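Local coordinates for ornithine carbamoyltransferase (Gloeobacter violaceus, PDB 3GD5), which probably catalyses the reversible transfer of the carbamoyl group from carbamoyl phosphate to ornithine, giving citrulline and phosphate in arginine biosynthesis, at residues A[43-55]-A[66-80]. Numbering follows the deposited sequence.
Sequences VANLHGKVLGLVF and FTVAMYQLGGQVIDL
The carbonyl oxygen of L73, just after helix 60-72, takes one hydrogen bond, a nearly straight one from L46 N (2.7 Å from L73 O, 165° at the hydrogen), and a weaker CA-H...O contact from N45 CA. G74 follows with the positive phi of a Schellman motif, a conformation that suits glycine, and turns the chain toward strand 76-79.

Beside this junction, the flexible thioether of M70 fills the corner between helix and sheet. Bent at chi2 (54°), it brings SD to 3.4 Å from L46 CD1, crossing that side chain at about a right angle, and CE to 3.6 Å from K49 O. L73 instead lies alongside L46, its CD1 3.7 Å from L46 CD1, while its other methyl meets A44 CB.

The strands then pair in parallel through five backbone bonds, from Q76 N to K49 O (2.9 Å) through to L80 N on L53 O (2.8 Å), L51 and L53 each using both N and O. Beta-branched V50, V77 and I78 suit the extended strands and present methyls to both faces. On the helix-facing side, L53 CD1 packs on V77 CG1 and its CD2 on F66 CB. On the other face, V50 CG1 meets I78 CG1 at 3.6 Å, and Y71 and V68 of a second subunit cover these residues. Having no side chain, G52 admits L80 CD2 tightly, 3.4 Å from its CA.

Strand 50-55, helix 60-72 and strand 76-79 thus form a beta-alpha-beta crossover of the carbamoyl-phosphate domain, whose strand-to-helix connection and first helical turn carry S59 to T62, probable carbamoyl-phosphate-binding residues.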
ATOM      1  N   VAL A  43      -9.938 -42.972  20.236  1.00 66.26           N
ATOM      2  CA  VAL A  43     -10.725 -41.747  20.235  1.00 64.93           C
ATOM      3  C   VAL A  43     -10.219 -40.785  21.296  1.00 63.77           C
ATOM      4  O   VAL A  43     -10.170 -41.124  22.472  1.00 64.76           O
ATOM      5  CB  VAL A  43     -12.215 -42.030  20.498  1.00 65.21           C
ATOM      6  CG1 VAL A  43     -12.980 -40.721  20.627  1.00 66.99           C
ATOM      7  CG2 VAL A  43     -12.792 -42.850  19.363  1.00 65.52           C
ATOM      8  N   ALA A  44      -9.826 -39.587  20.865  1.00 61.42           N
ATOM      9  CA  ALA A  44      -9.335 -38.558  21.773  1.00 58.22           C
ATOM     10  C   ALA A  44     -10.375 -37.441  21.843  1.00 56.58           C
ATOM     11  O   ALA A  44     -11.347 -37.432  21.084  1.00 55.57           O
ATOM     12  CB  ALA A  44      -8.009 -38.007  21.280  1.00 57.77           C
ATOM     13  N   ASN A  45     -10.169 -36.494  22.747  1.00 54.35           N
ATOM     14  CA  ASN A  45     -11.117 -35.402  22.891  1.00 52.66           C
ATOM     15  C   ASN A  45     -10.529 -34.241  23.666  1.00 50.86           C
ATOM     16  O   ASN A  45     -10.023 -34.422  24.772  1.00 51.94           O
ATOM     17  CB  ASN A  45     -12.373 -35.911  23.591  1.00 54.65           C
ATOM     18  CG  ASN A  45     -13.272 -34.799  24.049  1.00 54.71           C
ATOM     19  OD1 ASN A  45     -12.979 -34.107  25.021  1.00 54.69           O
ATOM     20  ND2 ASN A  45     -14.375 -34.609  23.342  1.00 56.87           N
ATOM     21  N   LEU A  46     -10.602 -33.048  23.084  1.00 48.03           N
ATOM     22  CA  LEU A  46     -10.078 -31.841  23.720  1.00 45.29           C
ATOM     23  C   LEU A  46     -11.205 -30.857  23.975  1.00 44.63           C
ATOM     24  O   LEU A  46     -11.012 -29.643  23.897  1.00 43.05           O
ATOM     25  CB  LEU A  46      -9.014 -31.184  22.835  1.00 43.89           C
ATOM     26  CG  LEU A  46      -7.753 -32.004  22.561  1.00 43.81           C
ATOM     27  CD1 LEU A  46      -6.776 -31.193  21.708  1.00 41.25           C
ATOM     28  CD2 LEU A  46      -7.106 -32.384  23.884  1.00 43.56           C
ATOM     29  N   HIS A  47     -12.384 -31.391  24.271  1.00 45.56           N
ATOM     30  CA  HIS A  47     -13.550 -30.568  24.552  1.00 46.74           C
ATOM     31  C   HIS A  47     -13.246 -29.580  25.671  1.00 45.75           C
ATOM     32  O   HIS A  47     -12.624 -29.930  26.673  1.00 44.46           O
ATOM     33  CB  HIS A  47     -14.738 -31.447  24.945  1.00 50.54           C
ATOM     34  CG  HIS A  47     -15.971 -30.671  25.292  1.00 53.93           C
ATOM     35  ND1 HIS A  47     -16.119 -30.007  26.492  1.00 55.80           N
ATOM     36  CD2 HIS A  47     -17.104 -30.438  24.589  1.00 54.44           C
ATOM     37  CE1 HIS A  47     -17.294 -29.400  26.513  1.00 55.75           C
ATOM     38  NE2 HIS A  47     -17.910 -29.646  25.371  1.00 54.82           N
ATOM     39  N   GLY A  48     -13.681 -28.338  25.484  1.00 45.54           N
ATOM     40  CA  GLY A  48     -13.444 -27.315  26.483  1.00 43.10           C
ATOM     41  C   GLY A  48     -12.125 -26.603  26.286  1.00 42.08           C
ATOM     42  O   GLY A  48     -11.827 -25.649  27.002  1.00 42.02           O
ATOM     43  N   LYS A  49     -11.327 -27.053  25.322  1.00 41.74           N
ATOM     44  CA  LYS A  49     -10.036 -26.417  25.072  1.00 41.91           C
ATOM     45  C   LYS A  49      -9.987 -25.616  23.771  1.00 40.35           C
ATOM     46  O   LYS A  49     -10.706 -25.903  22.807  1.00 38.63           O
ATOM     47  CB  LYS A  49      -8.922 -27.463  25.089  1.00 43.76           C
ATOM     48  CG  LYS A  49      -8.769 -28.136  26.438  1.00 47.87           C
ATOM     49  CD  LYS A  49      -7.888 -29.369  26.345  1.00 51.41           C
ATOM     50  CE  LYS A  49      -7.998 -30.216  27.606  1.00 52.88           C
ATOM     51  NZ  LYS A  49      -7.611 -29.442  28.817  1.00 57.12           N
ATOM     52  N   VAL A  50      -9.127 -24.606  23.759  1.00 37.95           N
ATOM     53  CA  VAL A  50      -8.977 -23.739  22.598  1.00 36.13           C
ATOM     54  C   VAL A  50      -7.531 -23.705  22.142  1.00 35.48           C
ATOM     55  O   VAL A  50      -6.612 -23.518  22.942  1.00 34.19           O
ATOM     56  CB  VAL A  50      -9.426 -22.287  22.916  1.00 35.52           C
ATOM     57  CG1 VAL A  50      -9.283 -21.400  21.669  1.00 32.23           C
ATOM     58  CG2 VAL A  50     -10.869 -22.287  23.440  1.00 30.78           C
ATOM     59  N   LEU A  51      -7.345 -23.873  20.842  1.00 34.37           N
ATOM     60  CA  LEU A  51      -6.021 -23.848  20.250  1.00 35.01           C
ATOM     61  C   LEU A  51      -5.889 -22.516  19.522  1.00 35.33           C
ATOM     62  O   LEU A  51      -6.766 -22.129  18.743  1.00 35.93           O
ATOM     63  CB  LEU A  51      -5.897 -24.992  19.254  1.00 34.95           C
ATOM     64  CG  LEU A  51      -4.567 -25.423  18.637  1.00 36.71           C
ATOM     65  CD1 LEU A  51      -4.811 -25.566  17.160  1.00 34.48           C
ATOM     66  CD2 LEU A  51      -3.434 -24.458  18.914  1.00 35.25           C
ATOM     67  N   GLY A  52      -4.799 -21.808  19.784  1.00 35.18           N
ATOM     68  CA  GLY A  52      -4.581 -20.541  19.122  1.00 34.52           C
ATOM     69  C   GLY A  52      -3.566 -20.745  18.019  1.00 35.20           C
ATOM     70  O   GLY A  52      -2.596 -21.494  18.195  1.00 34.87           O
ATOM     71  N   LEU A  53      -3.794 -20.096  16.882  1.00 33.85           N
ATOM     72  CA  LEU A  53      -2.897 -20.194  15.742  1.00 35.99           C
ATOM     73  C   LEU A  53      -2.229 -18.839  15.532  1.00 38.63           C
ATOM     74  O   LEU A  53      -2.901 -17.868  15.192  1.00 39.67           O
ATOM     75  CB  LEU A  53      -3.679 -20.555  14.482  1.00 34.00           C
ATOM     76  CG  LEU A  53      -4.635 -21.744  14.566  1.00 34.74           C
ATOM     77  CD1 LEU A  53      -5.481 -21.785  13.301  1.00 34.85           C
ATOM     78  CD2 LEU A  53      -3.846 -23.038  14.734  1.00 31.04           C
ATOM     79  N   VAL A  54      -0.921 -18.760  15.746  1.00 39.03           N
ATOM     80  CA  VAL A  54      -0.217 -17.500  15.532  1.00 42.21           C
ATOM     81  C   VAL A  54       0.768 -17.669  14.383  1.00 41.65           C
ATOM     82  O   VAL A  54       1.894 -18.131  14.558  1.00 42.99           O
ATOM     83  CB  VAL A  54       0.515 -17.026  16.810  1.00 42.42           C
ATOM     84  CG1 VAL A  54       1.275 -18.155  17.409  1.00 46.86           C
ATOM     85  CG2 VAL A  54       1.458 -15.870  16.483  1.00 43.31           C
ATOM     86  N   PHE A  55       0.309 -17.314  13.192  1.00 42.15           N
ATOM     87  CA  PHE A  55       1.125 -17.432  11.996  1.00 44.32           C
ATOM     88  C   PHE A  55       1.656 -16.077  11.574  1.00 44.78           C
ATOM     89  O   PHE A  55       0.903 -15.228  11.097  1.00 43.65           O
ATOM     90  CB  PHE A  55       0.306 -18.032  10.851  1.00 43.62           C
ATOM     91  CG  PHE A  55      -0.275 -19.388  11.159  1.00 46.78           C
ATOM     92  CD1 PHE A  55       0.198 -20.144  12.238  1.00 46.07           C
ATOM     93  CD2 PHE A  55      -1.265 -19.930  10.346  1.00 46.94           C
ATOM     94  CE1 PHE A  55      -0.303 -21.416  12.499  1.00 46.84           C
ATOM     95  CE2 PHE A  55      -1.777 -21.208  10.596  1.00 49.01           C
ATOM     96  CZ  PHE A  55      -1.294 -21.953  11.676  1.00 47.27           C
ATOM     97  N   PHE A  66      -4.627 -27.773  10.702  1.00 32.45           N
ATOM     98  CA  PHE A  66      -4.636 -27.661  12.162  1.00 32.59           C
ATOM     99  C   PHE A  66      -6.037 -27.443  12.736  1.00 32.61           C
ATOM    100  O   PHE A  66      -6.387 -28.032  13.763  1.00 32.63           O
ATOM    101  CB  PHE A  66      -3.751 -26.502  12.617  1.00 32.50           C
ATOM    102  CG  PHE A  66      -2.371 -26.912  13.001  1.00 36.03           C
ATOM    103  CD1 PHE A  66      -2.152 -27.662  14.152  1.00 36.35           C
ATOM    104  CD2 PHE A  66      -1.281 -26.562  12.209  1.00 37.31           C
ATOM    105  CE1 PHE A  66      -0.871 -28.059  14.508  1.00 34.32           C
ATOM    106  CE2 PHE A  66       0.009 -26.958  12.560  1.00 37.71           C
ATOM    107  CZ  PHE A  66       0.209 -27.708  13.711  1.00 35.51           C
ATOM    108  N   THR A  67      -6.825 -26.596  12.073  1.00 31.75           N
ATOM    109  CA  THR A  67      -8.172 -26.265  12.528  1.00 32.91           C
ATOM    110  C   THR A  67      -9.158 -27.420  12.430  1.00 32.83           C
ATOM    111  O   THR A  67      -9.968 -27.617  13.338  1.00 32.23           O
ATOM    112  CB  THR A  67      -8.747 -25.013  11.768  1.00 35.15           C
ATOM    113  OG1 THR A  67     -10.135 -24.830  12.107  1.00 36.09           O
ATOM    114  CG2 THR A  67      -8.650 -25.200  10.275  1.00 41.27           C
ATOM    115  N   VAL A  68      -9.112 -28.180  11.338  1.00 32.56           N
ATOM    116  CA  VAL A  68     -10.011 -29.311  11.208  1.00 32.64           C
ATOM    117  C   VAL A  68      -9.573 -30.386  12.204  1.00 34.04           C
ATOM    118  O   VAL A  68     -10.409 -31.119  12.743  1.00 35.42           O
ATOM    119  CB  VAL A  68     -10.004 -29.890   9.772  1.00 35.56           C
ATOM    120  CG1 VAL A  68     -10.897 -31.133   9.707  1.00 34.13           C
ATOM    121  CG2 VAL A  68     -10.525 -28.835   8.784  1.00 33.56           C
ATOM    122  N   ALA A  69      -8.268 -30.472  12.463  1.00 34.03           N
ATOM    123  CA  ALA A  69      -7.748 -31.458  13.418  1.00 35.41           C
ATOM    124  C   ALA A  69      -8.340 -31.178  14.797  1.00 35.36           C
ATOM    125  O   ALA A  69      -8.912 -32.068  15.433  1.00 36.07           O
ATOM    126  CB  ALA A  69      -6.220 -31.398  13.479  1.00 35.73           C
ATOM    127  N   MET A  70      -8.218 -29.937  15.253  1.00 34.72           N
ATOM    128  CA  MET A  70      -8.761 -29.568  16.555  1.00 35.23           C
ATOM    129  C   MET A  70     -10.286 -29.737  16.580  1.00 36.10           C
ATOM    130  O   MET A  70     -10.857 -30.151  17.592  1.00 38.56           O
ATOM    131  CB  MET A  70      -8.368 -28.130  16.902  1.00 32.32           C
ATOM    132  CG  MET A  70      -8.718 -27.731  18.332  1.00 32.47           C
ATOM    133  SD  MET A  70      -8.032 -28.862  19.576  1.00 28.44           S
ATOM    134  CE  MET A  70      -8.166 -27.792  21.070  1.00 28.08           C
ATOM    135  N   TYR A  71     -10.959 -29.436  15.471  1.00 36.42           N
ATOM    136  CA  TYR A  71     -12.411 -29.604  15.440  1.00 36.13           C
ATOM    137  C   TYR A  71     -12.808 -31.078  15.590  1.00 35.98           C
ATOM    138  O   TYR A  71     -13.812 -31.395  16.223  1.00 35.55           O
ATOM    139  CB  TYR A  71     -13.007 -29.069  14.140  1.00 36.51           C
ATOM    140  CG  TYR A  71     -13.082 -27.565  14.036  1.00 36.88           C
ATOM    141  CD1 TYR A  71     -12.932 -26.748  15.162  1.00 37.50           C
ATOM    142  CD2 TYR A  71     -13.320 -26.956  12.806  1.00 36.28           C
ATOM    143  CE1 TYR A  71     -13.020 -25.356  15.055  1.00 36.65           C
ATOM    144  CE2 TYR A  71     -13.410 -25.579  12.687  1.00 35.48           C
ATOM    145  CZ  TYR A  71     -13.262 -24.787  13.804  1.00 35.78           C
ATOM    146  OH  TYR A  71     -13.368 -23.424  13.662  1.00 40.02           O
ATOM    147  N   GLN A  72     -12.025 -31.977  15.007  1.00 35.92           N
ATOM    148  CA  GLN A  72     -12.349 -33.393  15.103  1.00 37.02           C
ATOM    149  C   GLN A  72     -12.067 -33.947  16.491  1.00 37.33           C
ATOM    150  O   GLN A  72     -12.543 -35.025  16.834  1.00 37.43           O
ATOM    151  CB  GLN A  72     -11.601 -34.193  14.035  1.00 34.18           C
ATOM    152  CG  GLN A  72     -12.159 -33.936  12.647  1.00 34.17           C
ATOM    153  CD  GLN A  72     -11.619 -34.875  11.593  1.00 32.50           C
ATOM    154  OE1 GLN A  72     -12.098 -34.890  10.460  1.00 35.77           O
ATOM    155  NE2 GLN A  72     -10.622 -35.663  11.956  1.00 32.79           N
ATOM    156  N   LEU A  73     -11.296 -33.203  17.280  1.00 36.07           N
ATOM    157  CA  LEU A  73     -10.983 -33.595  18.644  1.00 35.91           C
ATOM    158  C   LEU A  73     -12.010 -32.965  19.585  1.00 36.93           C
ATOM    159  O   LEU A  73     -11.976 -33.187  20.795  1.00 38.90           O
ATOM    160  CB  LEU A  73      -9.569 -33.143  19.023  1.00 34.45           C
ATOM    161  CG  LEU A  73      -8.439 -33.924  18.335  1.00 35.65           C
ATOM    162  CD1 LEU A  73      -7.085 -33.327  18.699  1.00 32.34           C
ATOM    163  CD2 LEU A  73      -8.496 -35.390  18.763  1.00 36.14           C
ATOM    164  N   GLY A  74     -12.917 -32.172  19.020  1.00 38.02           N
ATOM    165  CA  GLY A  74     -13.955 -31.535  19.815  1.00 38.56           C
ATOM    166  C   GLY A  74     -13.569 -30.227  20.494  1.00 39.13           C
ATOM    167  O   GLY A  74     -14.260 -29.764  21.406  1.00 38.47           O
ATOM    168  N   GLY A  75     -12.468 -29.623  20.063  1.00 36.76           N
ATOM    169  CA  GLY A  75     -12.065 -28.369  20.673  1.00 36.71           C
ATOM    170  C   GLY A  75     -12.347 -27.187  19.764  1.00 35.92           C
ATOM    171  O   GLY A  75     -12.878 -27.351  18.652  1.00 33.93           O
ATOM    172  N   GLN A  76     -12.008 -25.994  20.236  1.00 35.04           N
ATOM    173  CA  GLN A  76     -12.195 -24.790  19.437  1.00 37.85           C
ATOM    174  C   GLN A  76     -10.844 -24.267  18.964  1.00 36.78           C
ATOM    175  O   GLN A  76      -9.799 -24.680  19.473  1.00 36.75           O
ATOM    176  CB  GLN A  76     -12.936 -23.709  20.234  1.00 37.55           C
ATOM    177  CG  GLN A  76     -14.433 -23.649  19.922  1.00 41.62           C
ATOM    178  CD  GLN A  76     -14.711 -23.484  18.425  1.00 45.12           C
ATOM    179  OE1 GLN A  76     -13.953 -22.822  17.696  1.00 47.84           O
ATOM    180  NE2 GLN A  76     -15.804 -24.073  17.965  1.00 43.95           N
ATOM    181  N   VAL A  77     -10.878 -23.353  17.996  1.00 35.13           N
ATOM    182  CA  VAL A  77      -9.671 -22.778  17.414  1.00 33.97           C
ATOM    183  C   VAL A  77      -9.812 -21.270  17.213  1.00 36.69           C
ATOM    184  O   VAL A  77     -10.894 -20.780  16.863  1.00 34.23           O
ATOM    185  CB  VAL A  77      -9.395 -23.415  16.026  1.00 34.48           C
ATOM    186  CG1 VAL A  77      -8.234 -22.728  15.346  1.00 30.27           C
ATOM    187  CG2 VAL A  77      -9.129 -24.914  16.181  1.00 32.69           C
ATOM    188  N   ILE A  78      -8.723 -20.535  17.431  1.00 37.42           N
ATOM    189  CA  ILE A  78      -8.734 -19.088  17.216  1.00 39.66           C
ATOM    190  C   ILE A  78      -7.458 -18.653  16.501  1.00 41.25           C
ATOM    191  O   ILE A  78      -6.352 -19.034  16.897  1.00 39.53           O
ATOM    192  CB  ILE A  78      -8.828 -18.293  18.534  1.00 41.07           C
ATOM    193  CG1 ILE A  78     -10.044 -18.754  19.338  1.00 42.66           C
ATOM    194  CG2 ILE A  78      -8.973 -16.796  18.230  1.00 40.00           C
ATOM    195  CD1 ILE A  78     -10.195 -18.047  20.664  1.00 45.48           C
ATOM    196  N   ASP A  79      -7.615 -17.865  15.440  1.00 42.82           N
ATOM    197  CA  ASP A  79      -6.466 -17.366  14.693  1.00 44.57           C
ATOM    198  C   ASP A  79      -6.079 -16.044  15.348  1.00 45.59           C
ATOM    199  O   ASP A  79      -6.911 -15.146  15.455  1.00 45.00           O
ATOM    200  CB  ASP A  79      -6.841 -17.126  13.227  1.00 46.64           C
ATOM    201  CG  ASP A  79      -5.624 -16.912  12.338  1.00 48.59           C
ATOM    202  OD1 ASP A  79      -4.570 -16.479  12.853  1.00 49.05           O
ATOM    203  OD2 ASP A  79      -5.720 -17.169  11.120  1.00 51.55           O
ATOM    204  N   LEU A  80      -4.829 -15.938  15.800  1.00 46.51           N
ATOM    205  CA  LEU A  80      -4.330 -14.725  16.454  1.00 48.00           C
ATOM    206  C   LEU A  80      -3.208 -14.043  15.664  1.00 47.26           C
ATOM    207  O   LEU A  80      -2.870 -14.453  14.549  1.00 49.81           O
ATOM    208  CB  LEU A  80      -3.805 -15.040  17.861  1.00 48.67           C
ATOM    209  CG  LEU A  80      -4.667 -15.767  18.898  1.00 50.82           C
ATOM    210  CD1 LEU A  80      -6.069 -15.170  18.951  1.00 51.04           C
ATOM    211  CD2 LEU A  80      -4.727 -17.227  18.552  1.00 53.09           C
TER